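Side-chain contacts in 6-phosphogluconate dehydrogenase NAD-binding (Dyadobacter fermentans, PDB 4GBJ), which probably binds NAD or NADP and acts as an oxidoreductase of the 6-phosphogluconate and 3-hydroxyisobutyrate dehydrogenase type: residues L107-V110 / H111-G115; F269-G272 / L273-R277; S204-E207 / M208-T212; S140-A143 / G144-E147. All coordinates share one frame; numbering follows the deposited sequence.

Interaction 1: residues L107-V110 / H111-G115; sequences LAQV and HEWYG
His111 turns its ring back along the helix and grips the carbonyl of Leu107 twice. Its backbone N meets Leu107 O at 3.0 Å, lying in the carbonyl plane, while its ring ND1 comes to the same Leu107 O at 2.8 Å from well above that plane. CG of His111 stands beside its own backbone N (chi1 -76°), which swings ND1 over the preceding turn. This is the tight, buried side: NE2 of His111 is bonded to His93, and the ring makes an edge-to-face contact with Tyr118. With an alanine in this place, His93 ND1 would probably lose its hydrogen-bond partner and Leu107 O one of its two donors, and a gap would open against Tyr118. The turn belongs to helix 101-113, the crossover of a beta-alpha-beta unit between strands 92-95 and 117-124 in the Rossmann-type domain, and Gly115, at positive phi, is the C-prime residue of the Schellman motif that ends it. On the exposed side, toward solvent, Trp113 folds back over Val110. Val110 CA sits 3.8 Å from the centroid of the five-membered ring of Trp113, a CH-pi contact over its face, and Val110 CG2 touches Trp113 CH2 at 3.8 Å. At the indole edge, Trp113 NE1 gives a nearly straight bond (171°) to Gln109 OE1 at 2.8 Å. Farther round, a water bridges Ala108 O and Glu112 OE1.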
ATOM      1  N   LEU B 107      10.047  -0.429  30.855  1.00 30.14           N
ATOM      2  CA  LEU B 107      10.557   0.864  31.313  1.00 29.51           C
ATOM      3  C   LEU B 107       9.485   1.676  32.023  1.00 29.99           C
ATOM      4  O   LEU B 107       9.776   2.294  33.050  1.00 25.81           O
ATOM      5  CB  LEU B 107      11.142   1.674  30.159  1.00 28.95           C
ATOM      6  CG  LEU B 107      12.427   1.101  29.578  1.00 38.35           C
ATOM      7  CD1 LEU B 107      12.706   1.703  28.238  1.00 39.64           C
ATOM      8  CD2 LEU B 107      13.616   1.303  30.535  1.00 43.01           C
ATOM      9  N   ALA B 108       8.242   1.648  31.513  1.00 27.50           N
ATOM     10  CA  ALA B 108       7.122   2.387  32.149  1.00 27.08           C
ATOM     11  C   ALA B 108       6.877   1.919  33.533  1.00 29.41           C
ATOM     12  O   ALA B 108       6.541   2.723  34.435  1.00 29.67           O
ATOM     13  CB  ALA B 108       5.833   2.233  31.331  1.00 27.41           C
ATOM     14  N   GLN B 109       7.056   0.625  33.730  1.00 26.38           N
ATOM     15  CA  GLN B 109       6.891   0.027  35.063  1.00 29.38           C
ATOM     16  C   GLN B 109       7.954   0.645  36.023  1.00 32.70           C
ATOM     17  O   GLN B 109       7.612   1.114  37.097  1.00 33.73           O
ATOM     18  CB  GLN B 109       6.971  -1.525  34.972  1.00 31.60           C
ATOM     19  CG  GLN B 109       5.860  -2.226  35.773  1.00 49.89           C
ATOM     20  CD  GLN B 109       6.003  -2.036  37.283  1.00 66.76           C
ATOM     21  OE1 GLN B 109       6.881  -2.646  37.928  1.00 60.26           O
ATOM     22  NE2 GLN B 109       5.123  -1.239  37.907  1.00 43.82           N
ATOM     23  N   VAL B 110       9.209   0.757  35.575  1.00 30.06           N
ATOM     24  CA  VAL B 110      10.302   1.295  36.386  1.00 30.90           C
ATOM     25  C   VAL B 110      10.047   2.774  36.710  1.00 35.84           C
ATOM     26  O   VAL B 110      10.295   3.201  37.835  1.00 37.19           O
ATOM     27  CB  VAL B 110      11.693   1.083  35.725  1.00 32.65           C
ATOM     28  CG1 VAL B 110      12.819   1.738  36.547  1.00 32.77           C
ATOM     29  CG2 VAL B 110      11.973  -0.405  35.520  1.00 33.16           C
ATOM     30  N   HIS B 111       9.487   3.537  35.767  1.00 33.39           N
ATOM     31  CA  HIS B 111       9.166   4.947  36.005  1.00 31.88           C
ATOM     32  C   HIS B 111       8.150   5.084  37.135  1.00 35.09           C
ATOM     33  O   HIS B 111       8.312   5.938  37.979  1.00 34.49           O
ATOM     34  CB  HIS B 111       8.652   5.626  34.718  1.00 30.71           C
ATOM     35  CG  HIS B 111       9.718   5.964  33.716  1.00 32.34           C
ATOM     36  ND1 HIS B 111      10.537   4.987  33.161  1.00 33.88           N
ATOM     37  CD2 HIS B 111      10.040   7.162  33.160  1.00 33.66           C
ATOM     38  CE1 HIS B 111      11.337   5.620  32.311  1.00 32.72           C
ATOM     39  NE2 HIS B 111      11.042   6.918  32.239  1.00 33.35           N
ATOM     40  N   GLU B 112       7.107   4.258  37.141  1.00 34.20           N
ATOM     41  CA  GLU B 112       6.083   4.276  38.211  1.00 35.50           C
ATOM     42  C   GLU B 112       6.618   3.932  39.597  1.00 42.44           C
ATOM     43  O   GLU B 112       5.971   4.294  40.577  1.00 43.20           O
ATOM     44  CB  GLU B 112       4.927   3.311  37.891  1.00 36.93           C
ATOM     45  CG  GLU B 112       4.098   3.729  36.680  1.00 44.19           C
ATOM     46  CD  GLU B 112       3.485   5.128  36.663  1.00 72.82           C
ATOM     47  OE1 GLU B 112       3.170   5.617  35.550  1.00 65.71           O
ATOM     48  OE2 GLU B 112       3.300   5.728  37.751  1.00 63.65           O
ATOM     49  N   TRP B 113       7.775   3.253  39.707  1.00 38.64           N
ATOM     50  CA  TRP B 113       8.364   2.970  41.017  1.00 39.50           C
ATOM     51  C   TRP B 113       8.733   4.249  41.734  1.00 42.70           C
ATOM     52  O   TRP B 113       8.692   4.300  42.966  1.00 43.05           O
ATOM     53  CB  TRP B 113       9.647   2.138  40.900  1.00 37.93           C
ATOM     54  CG  TRP B 113       9.547   0.801  40.241  1.00 38.42           C
ATOM     55  CD1 TRP B 113       8.420   0.086  39.951  1.00 42.16           C
ATOM     56  CD2 TRP B 113      10.648  -0.047  39.934  1.00 37.78           C
ATOM     57  NE1 TRP B 113       8.760  -1.074  39.291  1.00 41.98           N
ATOM     58  CE2 TRP B 113      10.125  -1.208  39.317  1.00 42.68           C
ATOM     59  CE3 TRP B 113      12.035   0.090  40.062  1.00 38.72           C
ATOM     60  CZ2 TRP B 113      10.945  -2.227  38.828  1.00 41.05           C
ATOM     61  CZ3 TRP B 113      12.851  -0.926  39.585  1.00 40.57           C
ATOM     62  CH2 TRP B 113      12.307  -2.065  38.965  1.00 41.27           C
ATOM     63  N   TYR B 114       9.172   5.262  40.948  1.00 37.40           N
ATOM     64  CA  TYR B 114       9.591   6.576  41.464  1.00 37.36           C
ATOM     65  C   TYR B 114       8.525   7.673  41.287  1.00 42.67           C
ATOM     66  O   TYR B 114       8.837   8.840  41.489  1.00 42.25           O
ATOM     67  CB  TYR B 114      10.878   6.975  40.723  1.00 37.52           C
ATOM     68  CG  TYR B 114      11.949   5.940  40.970  1.00 37.73           C
ATOM     69  CD1 TYR B 114      12.466   5.742  42.248  1.00 40.27           C
ATOM     70  CD2 TYR B 114      12.344   5.064  39.969  1.00 35.37           C
ATOM     71  CE1 TYR B 114      13.324   4.687  42.524  1.00 40.04           C
ATOM     72  CE2 TYR B 114      13.290   4.075  40.207  1.00 37.37           C
ATOM     73  CZ  TYR B 114      13.759   3.869  41.497  1.00 44.22           C
ATOM     74  OH  TYR B 114      14.662   2.880  41.788  1.00 46.72           O
ATOM     75  N   GLY B 115       7.292   7.314  40.929  1.00 40.36           N
ATOM     76  CA  GLY B 115       6.225   8.300  40.743  1.00 40.80           C
ATOM     77  C   GLY B 115       6.332   9.089  39.441  1.00 40.56           C
ATOM     78  O   GLY B 115       5.664  10.111  39.291  1.00 41.03           O
TER
HETATM   79  O   HOH W   1       5.091   5.019  33.546  1.00 32.98           O

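Interaction 2: residues F269-G272 / L273-R277; sequences FISG and LAKGR
Gly272 O takes the bond that closes the end of this helix: Arg277 N reaches it at 3.0 Å with an N-H...O angle of 152°. One turn earlier the regular pattern still holds, Leu273 N bonding to Phe269 O at 2.9 Å and Ala274 N to Ile270 O at 3.0 Å. At Lys275 the helical geometry fails, and its N makes only weak bonds, to Ser271 O and to Gly272 O. The chain then turns through Gly276 at positive phi, whose N bonds to Leu273 O at 3.1 Å; with the Arg277 bond this completes a Schellman motif at the C-terminal end of helix 260-274.

Among the side chains, Lys275 bends at its last torsion (chi4 63°) to bring NZ within 3.3 Å of Ser271 OG, a weak hydrogen bond. The Arg277 chain runs extended from CG to NE, with CB 3.2 Å from Gly272 O and CD beside Gly272 CA. Lys275 CD lies over one face of the Arg277 guanidinium, toward its rim. Leu273 CG rests 3.4 Å from Phe269 O, and both residues face Leu242 and Phe238 of helix 238-254. Chemically, the weak Lys275 to Ser271 bond between side chains near the surface probably adds little to holding the turn; the backbone bonds to Gly272 O and Leu273 O define the helix end, while a salt bridge to Asp291 holds the guanidinium of Arg277.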
ATOM      1  N   PHE B 269      15.577  -9.218   3.839  1.00 16.75           N
ATOM      2  CA  PHE B 269      16.721  -8.599   4.528  1.00 18.59           C
ATOM      3  C   PHE B 269      17.826  -9.587   4.776  1.00 20.94           C
ATOM      4  O   PHE B 269      18.996  -9.270   4.525  1.00 20.13           O
ATOM      5  CB  PHE B 269      16.343  -7.952   5.864  1.00 20.14           C
ATOM      6  CG  PHE B 269      15.571  -6.667   5.693  1.00 21.08           C
ATOM      7  CD1 PHE B 269      16.153  -5.565   5.085  1.00 22.34           C
ATOM      8  CD2 PHE B 269      14.225  -6.591   6.050  1.00 21.22           C
ATOM      9  CE1 PHE B 269      15.408  -4.422   4.827  1.00 22.72           C
ATOM     10  CE2 PHE B 269      13.495  -5.447   5.806  1.00 23.76           C
ATOM     11  CZ  PHE B 269      14.094  -4.358   5.221  1.00 22.28           C
ATOM     12  N   ILE B 270      17.480 -10.798   5.258  1.00 19.94           N
ATOM     13  CA  ILE B 270      18.523 -11.823   5.528  1.00 19.68           C
ATOM     14  C   ILE B 270      19.293 -12.148   4.214  1.00 22.32           C
ATOM     15  O   ILE B 270      20.531 -12.161   4.174  1.00 21.80           O
ATOM     16  CB  ILE B 270      17.907 -13.089   6.154  1.00 21.66           C
ATOM     17  CG1 ILE B 270      17.345 -12.747   7.563  1.00 20.19           C
ATOM     18  CG2 ILE B 270      18.944 -14.186   6.260  1.00 21.40           C
ATOM     19  CD1 ILE B 270      16.504 -13.845   8.170  1.00 17.32           C
ATOM     20  N   SER B 271      18.540 -12.411   3.151  1.00 19.23           N
ATOM     21  CA  SER B 271      19.101 -12.711   1.834  1.00 17.46           C
ATOM     22  C   SER B 271      19.883 -11.519   1.283  1.00 22.46           C
ATOM     23  O   SER B 271      20.963 -11.712   0.723  1.00 22.78           O
ATOM     24  CB  SER B 271      18.023 -13.156   0.846  1.00 17.66           C
ATOM     25  OG  SER B 271      18.653 -13.604  -0.342  1.00 30.76           O
ATOM     26  N   GLY B 272      19.381 -10.294   1.493  1.00 19.05           N
ATOM     27  CA  GLY B 272      20.095  -9.114   1.057  1.00 17.57           C
ATOM     28  C   GLY B 272      21.432  -8.942   1.751  1.00 22.45           C
ATOM     29  O   GLY B 272      22.404  -8.480   1.143  1.00 20.66           O
ATOM     30  N   LEU B 273      21.491  -9.270   3.045  1.00 19.72           N
ATOM     31  CA  LEU B 273      22.764  -9.243   3.768  1.00 20.20           C
ATOM     32  C   LEU B 273      23.701 -10.338   3.224  1.00 22.30           C
ATOM     33  O   LEU B 273      24.906 -10.114   3.093  1.00 22.40           O
ATOM     34  CB  LEU B 273      22.528  -9.405   5.262  1.00 21.21           C
ATOM     35  CG  LEU B 273      21.926  -8.197   5.979  1.00 25.72           C
ATOM     36  CD1 LEU B 273      21.539  -8.590   7.405  1.00 27.48           C
ATOM     37  CD2 LEU B 273      22.891  -6.978   5.971  1.00 26.16           C
ATOM     38  N   ALA B 274      23.179 -11.500   2.861  1.00 19.27           N
ATOM     39  CA  ALA B 274      24.018 -12.547   2.234  1.00 20.18           C
ATOM     40  C   ALA B 274      24.594 -12.016   0.908  1.00 26.33           C
ATOM     41  O   ALA B 274      25.680 -12.424   0.522  1.00 26.49           O
ATOM     42  CB  ALA B 274      23.220 -13.828   1.969  1.00 20.46           C
ATOM     43  N   LYS B 275      23.875 -11.082   0.243  1.00 22.47           N
ATOM     44  CA  LYS B 275      24.291 -10.463  -1.020  1.00 23.16           C
ATOM     45  C   LYS B 275      25.111  -9.171  -0.888  1.00 28.01           C
ATOM     46  O   LYS B 275      25.441  -8.573  -1.901  1.00 27.28           O
ATOM     47  CB  LYS B 275      23.057 -10.199  -1.862  1.00 25.59           C
ATOM     48  CG  LYS B 275      22.419 -11.540  -2.290  1.00 27.29           C
ATOM     49  CD  LYS B 275      21.294 -11.361  -3.223  1.00 45.63           C
ATOM     50  CE  LYS B 275      21.002 -12.656  -3.958  1.00 58.06           C
ATOM     51  NZ  LYS B 275      20.574 -13.715  -3.037  1.00 44.75           N
ATOM     52  N   GLY B 276      25.511  -8.786   0.325  1.00 22.93           N
ATOM     53  CA  GLY B 276      26.374  -7.630   0.518  1.00 22.04           C
ATOM     54  C   GLY B 276      25.656  -6.304   0.342  1.00 26.28           C
ATOM     55  O   GLY B 276      26.291  -5.298   0.034  1.00 24.13           O
ATOM     56  N   ARG B 277      24.372  -6.262   0.693  1.00 20.62           N
ATOM     57  CA  ARG B 277      23.553  -5.065   0.564  1.00 21.99           C
ATOM     58  C   ARG B 277      23.426  -4.251   1.844  1.00 23.46           C
ATOM     59  O   ARG B 277      22.626  -3.321   1.884  1.00 21.92           O
ATOM     60  CB  ARG B 277      22.146  -5.482   0.075  1.00 23.27           C
ATOM     61  CG  ARG B 277      22.249  -6.050  -1.324  1.00 20.99           C
ATOM     62  CD  ARG B 277      20.922  -6.336  -1.923  1.00 22.42           C
ATOM     63  NE  ARG B 277      21.114  -6.917  -3.261  1.00 29.48           N
ATOM     64  CZ  ARG B 277      20.369  -7.877  -3.800  1.00 30.78           C
ATOM     65  NH1 ARG B 277      19.334  -8.376  -3.138  1.00 22.41           N
ATOM     66  NH2 ARG B 277      20.661  -8.353  -5.005  1.00 29.62           N
TER

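Interaction 3: residues S204-E207 / M208-T212; sequences SIYE and MLTST
Tyr206 and Thr210, with Ile205 and Leu209, meet one turn apart on helix 202-211 in a mostly buried contact, with helices 169-197 and 217-228 of the same chain and the second subunit close by. Its polar centre is Tyr206 O, which accepts two bonds from Thr210: the backbone N at 3.0 Å and the hydroxyl OG1 at 2.8 Å, arriving from opposite faces of the carbonyl plane. Thr210 OG1 sits between its own backbone N and carbonyl carbon (chi1 68°), and that turn carries it back to the preceding turn of helix. The same OG1 hovers 3.6 Å above one face of the Tyr206 ring, toward its rim, while Thr210 CG2 lies 3.8 Å from Tyr206 CD1. A valine in place of Thr210 would probably leave Tyr206 O with the backbone N as its one donor from that residue and lose the polar group over the ring. In this all-helical part of the protein, Tyr206 also ties two helices together, its OH bonding to the carbonyl of Gln220 on helix 217-228. On another side of the helix, Ile205 CG1 presses against Leu209 CD1 at 3.5 Å, closer than usual for two carbons. Ile205 continues onto Phe192 of helix 169-197 and Ala176 of the second subunit, and the selenomethionine at Met208 packs on Phe161 of that subunit. Just beyond, Thr212 OG1 bonds to Met208 O at 3.0 Å.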
ATOM      1  N   SER B 204       6.962   2.957 -16.084  1.00 24.29           N
ATOM      2  CA  SER B 204       5.604   3.146 -16.657  1.00 23.69           C
ATOM      3  C   SER B 204       4.513   2.498 -15.802  1.00 26.16           C
ATOM      4  O   SER B 204       3.461   3.105 -15.614  1.00 24.93           O
ATOM      5  CB  SER B 204       5.532   2.645 -18.102  1.00 26.34           C
ATOM      6  OG  SER B 204       5.632   1.233 -18.197  1.00 34.53           O
ATOM      7  N   ILE B 205       4.734   1.266 -15.313  1.00 23.47           N
ATOM      8  CA  ILE B 205       3.762   0.622 -14.408  1.00 20.35           C
ATOM      9  C   ILE B 205       3.705   1.439 -13.092  1.00 24.40           C
ATOM     10  O   ILE B 205       2.628   1.649 -12.550  1.00 23.90           O
ATOM     11  CB  ILE B 205       3.996  -0.907 -14.150  1.00 22.79           C
ATOM     12  CG1 ILE B 205       2.949  -1.446 -13.150  1.00 21.67           C
ATOM     13  CG2 ILE B 205       5.416  -1.228 -13.613  1.00 25.19           C
ATOM     14  CD1 ILE B 205       2.931  -2.972 -12.992  1.00 23.24           C
ATOM     15  N   TYR B 206       4.853   1.847 -12.544  1.00 23.76           N
ATOM     16  CA  TYR B 206       4.905   2.714 -11.340  1.00 24.40           C
ATOM     17  C   TYR B 206       4.061   4.020 -11.511  1.00 25.34           C
ATOM     18  O   TYR B 206       3.219   4.358 -10.681  1.00 23.21           O
ATOM     19  CB  TYR B 206       6.385   3.100 -11.013  1.00 27.42           C
ATOM     20  CG  TYR B 206       6.539   4.342 -10.177  1.00 29.14           C
ATOM     21  CD1 TYR B 206       6.237   4.335  -8.838  1.00 29.20           C
ATOM     22  CD2 TYR B 206       6.918   5.559 -10.759  1.00 32.47           C
ATOM     23  CE1 TYR B 206       6.302   5.505  -8.072  1.00 33.11           C
ATOM     24  CE2 TYR B 206       7.021   6.720 -10.006  1.00 32.81           C
ATOM     25  CZ  TYR B 206       6.651   6.706  -8.672  1.00 42.15           C
ATOM     26  OH  TYR B 206       6.777   7.850  -7.911  1.00 40.67           O
ATOM     27  N   GLU B 207       4.282   4.719 -12.591  1.00 22.69           N
ATOM     28  CA  GLU B 207       3.578   5.977 -12.834  1.00 25.41           C
ATOM     29  C   GLU B 207       2.073   5.771 -12.935  1.00 28.60           C
ATOM     30  O   GLU B 207       1.324   6.541 -12.348  1.00 30.56           O
ATOM     31  CB  GLU B 207       4.079   6.669 -14.118  1.00 27.56           C
ATOM     32  CG  GLU B 207       5.414   7.330 -13.898  1.00 39.58           C
ATOM     33  CD  GLU B 207       6.079   7.873 -15.153  1.00 46.80           C
ATOM     34  OE1 GLU B 207       5.511   7.733 -16.257  1.00 46.00           O
ATOM     35  OE2 GLU B 207       7.177   8.454 -15.022  1.00 52.59           O
HETATM   36  N   MSE B 208       1.632   4.693 -13.600  1.00 23.76           N
HETATM   37  CA  MSE B 208       0.209   4.463 -13.767  1.00 22.36           C
HETATM   38  C   MSE B 208      -0.439   4.108 -12.471  1.00 26.59           C
HETATM   39  O   MSE B 208      -1.415   4.749 -12.088  1.00 25.79           O
HETATM   40  CB  MSE B 208      -0.048   3.382 -14.808  1.00 22.51           C
HETATM   41  CG  MSE B 208      -1.501   3.282 -15.254  1.00 24.92           C
HETATM   42 SE   MSE B 208      -2.514   2.154 -14.040  0.60 25.10          SE
HETATM   43  CE  MSE B 208      -4.190   2.846 -14.382  1.00 27.17           C
ATOM     44  N   LEU B 209       0.098   3.116 -11.785  1.00 22.52           N
ATOM     45  CA  LEU B 209      -0.512   2.625 -10.547  1.00 23.22           C
ATOM     46  C   LEU B 209      -0.494   3.631  -9.393  1.00 26.84           C
ATOM     47  O   LEU B 209      -1.475   3.691  -8.616  1.00 26.17           O
ATOM     48  CB  LEU B 209       0.165   1.301 -10.125  1.00 22.26           C
ATOM     49  CG  LEU B 209      -0.187   0.079 -11.048  1.00 25.71           C
ATOM     50  CD1 LEU B 209       0.578  -1.184 -10.608  1.00 25.22           C
ATOM     51  CD2 LEU B 209      -1.662  -0.186 -11.058  1.00 27.08           C
ATOM     52  N   THR B 210       0.578   4.438  -9.285  1.00 24.73           N
ATOM     53  CA  THR B 210       0.656   5.434  -8.174  1.00 24.48           C
ATOM     54  C   THR B 210       0.018   6.778  -8.530  1.00 31.30           C
ATOM     55  O   THR B 210      -0.138   7.644  -7.661  1.00 29.89           O
ATOM     56  CB  THR B 210       2.076   5.632  -7.720  1.00 26.71           C
ATOM     57  OG1 THR B 210       2.828   6.283  -8.745  1.00 27.35           O
ATOM     58  CG2 THR B 210       2.723   4.359  -7.305  1.00 27.70           C
ATOM     59  N   SER B 211      -0.381   6.950  -9.792  1.00 29.88           N
ATOM     60  CA  SER B 211      -1.065   8.167 -10.220  1.00 33.08           C
ATOM     61  C   SER B 211      -2.511   8.147  -9.751  1.00 38.92           C
ATOM     62  O   SER B 211      -3.109   9.187  -9.536  1.00 38.99           O
ATOM     63  CB  SER B 211      -1.067   8.267 -11.746  1.00 37.37           C
ATOM     64  OG  SER B 211      -2.201   8.988 -12.209  1.00 58.27           O
ATOM     65  N   THR B 212      -3.049   6.946  -9.627  1.00 38.11           N
ATOM     66  CA  THR B 212      -4.445   6.658  -9.437  1.00 38.46           C
ATOM     67  C   THR B 212      -4.770   5.870  -8.099  1.00 38.71           C
ATOM     68  O   THR B 212      -5.048   6.452  -7.040  1.00 39.08           O
ATOM     69  CB  THR B 212      -4.829   5.842 -10.732  1.00 41.21           C
ATOM     70  OG1 THR B 212      -4.081   4.629 -10.758  1.00 34.12           O
ATOM     71  CG2 THR B 212      -4.522   6.578 -12.078  1.00 39.54           C
TER

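Interaction 4: residues S140-A143 / G144-E147; sequences SGNA and GAKE
Asn142 is the N-cap of helix 143-153, the helix that follows strand 136-139 in the Rossmann-type domain, and its side chain receives the first turn. The capping bond is Ala145 N to Asn142 OD1 at 2.8 Å, with an N-H...O angle of 156° and the donor in the plane of the side-chain carbonyl. CG of Asn142 lies opposite its own backbone N across the CA-CB bond (chi1 176°), a setting that carries OD1 forward to the amide of Ala145. By holding an N-H that has no carbonyl one turn earlier in the helix to pair with, OD1 satisfies it.

The backbone bonds begin at once: Lys146 N meets Asn142 O at 2.9 Å, and Glu147 N meets Ala143 O, also at 2.9 Å. Asn142 therefore serves the helix with both of its oxygens, one from the side chain and one from the main chain.

Charge enters through Lys146. Its chain bends at chi3 (-57°) and doubles back over the loop, where NZ makes a weak bond to Gly141 O at 3.1 Å; its stronger partner is Asp162, in a salt bridge.

Apolar packing accompanies this. The methylenes of Lys146 cover the loop backbone, and Ala145 and Lys146 both touch Val119 of strand 117-124, which neighbours strand 136-139 in the sheet. Closest to Ser140 comes CD of Lys146, 4.0 Å from Ser140 CA.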
ATOM      1  N   SER B 140       0.853   7.041  23.995  1.00 25.50           N
ATOM      2  CA  SER B 140       0.190   6.100  24.893  1.00 24.19           C
ATOM      3  C   SER B 140       0.921   6.123  26.251  1.00 29.50           C
ATOM      4  O   SER B 140       2.134   6.400  26.335  1.00 24.47           O
ATOM      5  CB  SER B 140       0.120   4.711  24.279  1.00 24.19           C
ATOM      6  OG  SER B 140       1.355   4.018  24.308  1.00 32.53           O
ATOM      7  N   GLY B 141       0.149   5.868  27.299  1.00 29.53           N
ATOM      8  CA  GLY B 141       0.606   5.973  28.678  1.00 28.86           C
ATOM      9  C   GLY B 141      -0.364   6.777  29.491  1.00 35.83           C
ATOM     10  O   GLY B 141      -1.508   6.988  29.069  1.00 38.26           O
ATOM     11  N   ASN B 142       0.089   7.230  30.676  1.00 32.35           N
ATOM     12  CA  ASN B 142      -0.705   7.975  31.641  1.00 32.83           C
ATOM     13  C   ASN B 142      -1.396   9.238  31.027  1.00 35.94           C
ATOM     14  O   ASN B 142      -0.749  10.042  30.365  1.00 31.92           O
ATOM     15  CB  ASN B 142       0.174   8.350  32.823  1.00 34.73           C
ATOM     16  CG  ASN B 142      -0.513   9.200  33.844  1.00 47.20           C
ATOM     17  OD1 ASN B 142      -0.509  10.418  33.726  1.00 36.04           O
ATOM     18  ND2 ASN B 142      -1.121   8.586  34.858  1.00 39.77           N
ATOM     19  N   ALA B 143      -2.713   9.407  31.289  1.00 36.27           N
ATOM     20  CA  ALA B 143      -3.508  10.492  30.704  1.00 38.71           C
ATOM     21  C   ALA B 143      -3.018  11.875  31.100  1.00 44.35           C
ATOM     22  O   ALA B 143      -2.860  12.711  30.215  1.00 45.31           O
ATOM     23  CB  ALA B 143      -4.971  10.334  31.063  1.00 42.53           C
ATOM     24  N   GLY B 144      -2.727  12.085  32.382  1.00 41.53           N
ATOM     25  CA  GLY B 144      -2.219  13.358  32.891  1.00 41.37           C
ATOM     26  C   GLY B 144      -0.880  13.709  32.265  1.00 40.72           C
ATOM     27  O   GLY B 144      -0.662  14.848  31.839  1.00 40.95           O
ATOM     28  N   ALA B 145      -0.014  12.720  32.122  1.00 33.87           N
ATOM     29  CA  ALA B 145       1.293  12.954  31.504  1.00 33.04           C
ATOM     30  C   ALA B 145       1.147  13.262  30.012  1.00 37.93           C
ATOM     31  O   ALA B 145       1.780  14.197  29.547  1.00 38.57           O
ATOM     32  CB  ALA B 145       2.204  11.781  31.738  1.00 32.09           C
ATOM     33  N   LYS B 146       0.251  12.578  29.288  1.00 35.41           N
ATOM     34  CA  LYS B 146       0.011  12.904  27.865  1.00 34.15           C
ATOM     35  C   LYS B 146      -0.571  14.308  27.717  1.00 37.68           C
ATOM     36  O   LYS B 146      -0.219  15.018  26.788  1.00 34.81           O
ATOM     37  CB  LYS B 146      -0.954  11.909  27.186  1.00 34.23           C
ATOM     38  CG  LYS B 146      -0.338  10.548  26.933  1.00 30.62           C
ATOM     39  CD  LYS B 146      -1.324   9.547  26.280  1.00 30.79           C
ATOM     40  CE  LYS B 146      -2.555   9.373  27.130  1.00 37.81           C
ATOM     41  NZ  LYS B 146      -3.300   8.175  26.811  1.00 41.91           N
ATOM     42  N   GLU B 147      -1.478  14.693  28.631  1.00 37.74           N
ATOM     43  CA  GLU B 147      -2.092  16.011  28.608  1.00 39.89           C
ATOM     44  C   GLU B 147      -1.022  17.103  28.838  1.00 43.47           C
ATOM     45  O   GLU B 147      -1.062  18.154  28.218  1.00 41.25           O
ATOM     46  CB  GLU B 147      -3.226  16.100  29.657  1.00 43.38           C
ATOM     47  CG  GLU B 147      -4.120  17.320  29.477  1.00 63.90           C
ATOM     48  CD  GLU B 147      -4.856  17.833  30.709  1.00 93.05           C
ATOM     49  OE1 GLU B 147      -4.872  17.129  31.748  1.00 72.74           O
ATOM     50  OE2 GLU B 147      -5.395  18.962  30.639  1.00 97.31           O
TER

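Along the chain the order is interaction 1, interaction 4, interaction 3, interaction 2. The first two belong to the Rossmann-type domain, their centres 14 Å apart and nearest atoms about 5 Å apart without touching; side chains of both helices, 101-113 and 143-153, pack on strand 117-124. Interactions 3 and 2 lie in the helical C-terminal part, 28 Å apart between centres, on helices 202-211 and 260-274. Between the two parts centres stand 40 to 49 Å apart. The contacts thus divide between the domain that probably binds the dinucleotide and the helical part, where interaction 3, alone of the four, lies at the subunit interface.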